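PDB 3GQS: adenylate cyclase-like protein from Chlamydia trachomatis, which is of unknown function but carries an FHA domain, a fold that in other proteins commonly recognises phosphothreonine peptides. Local coordinates for residues A[20-24]-A[25-29]. Numbering follows the deposited sequence.
Sequences HLDSG and KTYIV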
loop_
_atom_site.group_PDB
_atom_site.type_symbol
_atom_site.label_atom_id
_atom_site.label_comp_id
_atom_site.label_asym_id
_atom_site.label_seq_id
_atom_site.Cartn_x
_atom_site.Cartn_y
_atom_site.Cartn_z
ATOM N N HIS A 20 -4.651 -10.283 -2.921
ATOM C CA HIS A 20 -4.134 -10.360 -4.299
ATOM C C HIS A 20 -4.449 -9.057 -4.987
ATOM O O HIS A 20 -5.566 -8.624 -4.992
ATOM C CB HIS A 20 -4.789 -11.512 -5.027
ATOM C CG HIS A 20 -4.431 -11.629 -6.467
ATOM N ND1 HIS A 20 -5.309 -12.152 -7.394
ATOM C CD2 HIS A 20 -3.289 -11.361 -7.143
ATOM C CE1 HIS A 20 -4.731 -12.181 -8.584
ATOM N NE2 HIS A 20 -3.502 -11.715 -8.462
ATOM N N LEU A 21 -3.417 -8.406 -5.467
ATOM C CA LEU A 21 -3.542 -7.129 -6.149
ATOM C C LEU A 21 -3.388 -7.440 -7.659
ATOM O O LEU A 21 -2.339 -7.896 -8.127
ATOM C CB LEU A 21 -2.473 -6.137 -5.665
ATOM C CG LEU A 21 -2.497 -5.734 -4.173
ATOM C CD1 LEU A 21 -1.415 -4.700 -3.890
ATOM C CD2 LEU A 21 -3.826 -5.236 -3.738
ATOM N N ASP A 22 -4.454 -7.205 -8.382
ATOM C CA ASP A 22 -4.594 -7.681 -9.821
ATOM C C ASP A 22 -3.778 -6.818 -10.740
ATOM O O ASP A 22 -3.634 -5.609 -10.506
ATOM C CB ASP A 22 -6.057 -7.648 -10.259
ATOM C CG ASP A 22 -6.899 -8.773 -9.653
ATOM O OD1 ASP A 22 -6.343 -9.842 -9.369
ATOM O OD2 ASP A 22 -8.141 -8.635 -9.484
ATOM N N SER A 23 -3.264 -7.403 -11.817
ATOM C CA SER A 23 -2.483 -6.624 -12.774
ATOM C C SER A 23 -3.435 -5.688 -13.541
ATOM O O SER A 23 -4.563 -6.064 -13.930
ATOM C CB SER A 23 -1.660 -7.528 -13.711
ATOM O OG SER A 23 -2.445 -7.934 -14.787
ATOM N N GLY A 24 -2.994 -4.453 -13.747
ATOM C CA GLY A 24 -3.871 -3.427 -14.378
ATOM C C GLY A 24 -4.890 -2.795 -13.421
ATOM O O GLY A 24 -5.800 -2.081 -13.836
ATOM N N LYS A 25 -4.763 -3.045 -12.119
ATOM C CA LYS A 25 -5.729 -2.439 -11.181
ATOM C C LYS A 25 -5.061 -1.526 -10.210
ATOM O O LYS A 25 -3.866 -1.608 -9.980
ATOM C CB LYS A 25 -6.578 -3.504 -10.490
ATOM C CG LYS A 25 -7.319 -4.376 -11.535
ATOM C CD LYS A 25 -8.765 -4.645 -11.195
ATOM C CE LYS A 25 -9.498 -5.338 -12.360
ATOM N NZ LYS A 25 -9.304 -6.849 -12.302
ATOM N N THR A 26 -5.879 -0.660 -9.638
ATOM C CA THR A 26 -5.479 0.365 -8.680
ATOM C C THR A 26 -6.227 0.108 -7.375
ATOM O O THR A 26 -7.414 -0.152 -7.399
ATOM C CB THR A 26 -5.899 1.745 -9.181
ATOM O OG1 THR A 26 -5.316 1.984 -10.489
ATOM C CG2 THR A 26 -5.517 2.859 -8.199
ATOM N N TYR A 27 -5.534 0.227 -6.239
ATOM C CA TYR A 27 -6.147 -0.052 -4.940
ATOM C C TYR A 27 -5.827 1.072 -3.956
ATOM O O TYR A 27 -4.727 1.490 -3.810
ATOM C CB TYR A 27 -5.616 -1.375 -4.355
ATOM C CG TYR A 27 -5.959 -2.613 -5.163
ATOM C CD1 TYR A 27 -6.954 -3.480 -4.767
ATOM C CD2 TYR A 27 -5.221 -2.942 -6.276
ATOM C CE1 TYR A 27 -7.230 -4.616 -5.499
ATOM C CE2 TYR A 27 -5.521 -4.061 -7.020
ATOM C CZ TYR A 27 -6.522 -4.875 -6.651
ATOM O OH TYR A 27 -6.783 -6.002 -7.438
ATOM N N ILE A 28 -6.820 1.542 -3.278
ATOM C CA ILE A 28 -6.635 2.610 -2.317
ATOM C C ILE A 28 -6.538 1.984 -0.936
ATOM O O ILE A 28 -7.356 1.179 -0.586
ATOM C CB ILE A 28 -7.819 3.549 -2.361
ATOM C CG1 ILE A 28 -7.895 4.217 -3.778
ATOM C CG2 ILE A 28 -7.737 4.591 -1.272
ATOM C CD1 ILE A 28 -9.219 5.024 -4.020
ATOM N N VAL A 29 -5.528 2.365 -0.191
ATOM C CA VAL A 29 -5.336 1.844 1.174
ATOM C C VAL A 29 -5.724 2.994 2.139
ATOM O O VAL A 29 -5.224 4.063 2.028
ATOM C CB VAL A 29 -3.882 1.359 1.423
ATOM C CG1 VAL A 29 -3.679 0.802 2.946
ATOM C CG2 VAL A 29 -3.487 0.309 0.395
HETATM O O HOH W 1 -8.701 -7.350 -6.526
HETATM O O HOH W 2 -5.680 0.945 -12.972
#
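Tyr27 points back past the turn to the end of the preceding strand, its ring resting on Leu21 and its hydroxyl reaching the backbone of Asp22. This is the tight part of the contact. Leu21 CD2 sits over the middle of one ring face, 3.5 Å from the centroid of the Tyr27 ring and almost on the ring normal, a CH-pi contact with nearly equal approaches to several ring carbons. The tyrosine reaches this place because its CG stands anti to the carbonyl carbon (chi1 -64°). At the far end of the ring, Asp22 N donates an almost straight hydrogen bond to Tyr27 OH, 2.8 Å long at 168°, fixing the ring's outer end against the chain. Water 1, in the plane of the ring, links the same Tyr27 OH to Asp22 OD2.

The solvent side is looser. Asp22 to Lys25 form a type II beta turn, closed by a bent hydrogen bond from Lys25 N to Asp22 O (3.2 Å). Gly24 takes the third position with a positive phi, as is usual for glycine at this place in a type II turn. The Lys25 chain, bent at chi2 and chi4, runs alongside Asp22 to a long salt bridge, Lys25 NZ to Asp22 OD2 3.5 Å. At the exit of the turn, water 2 joins Gly24 O to Thr26 OG1.

The turn carries the chain between the two sheets of the FHA beta sandwich. Leu21 pairs with Phe5 on strand 4-9 and packs on Leu7, Ile38 and Ile54 between the sheets, while strand 26-30 runs between strands 50-54 and 38-39, with Tyr27 bonded through its backbone to Ile52.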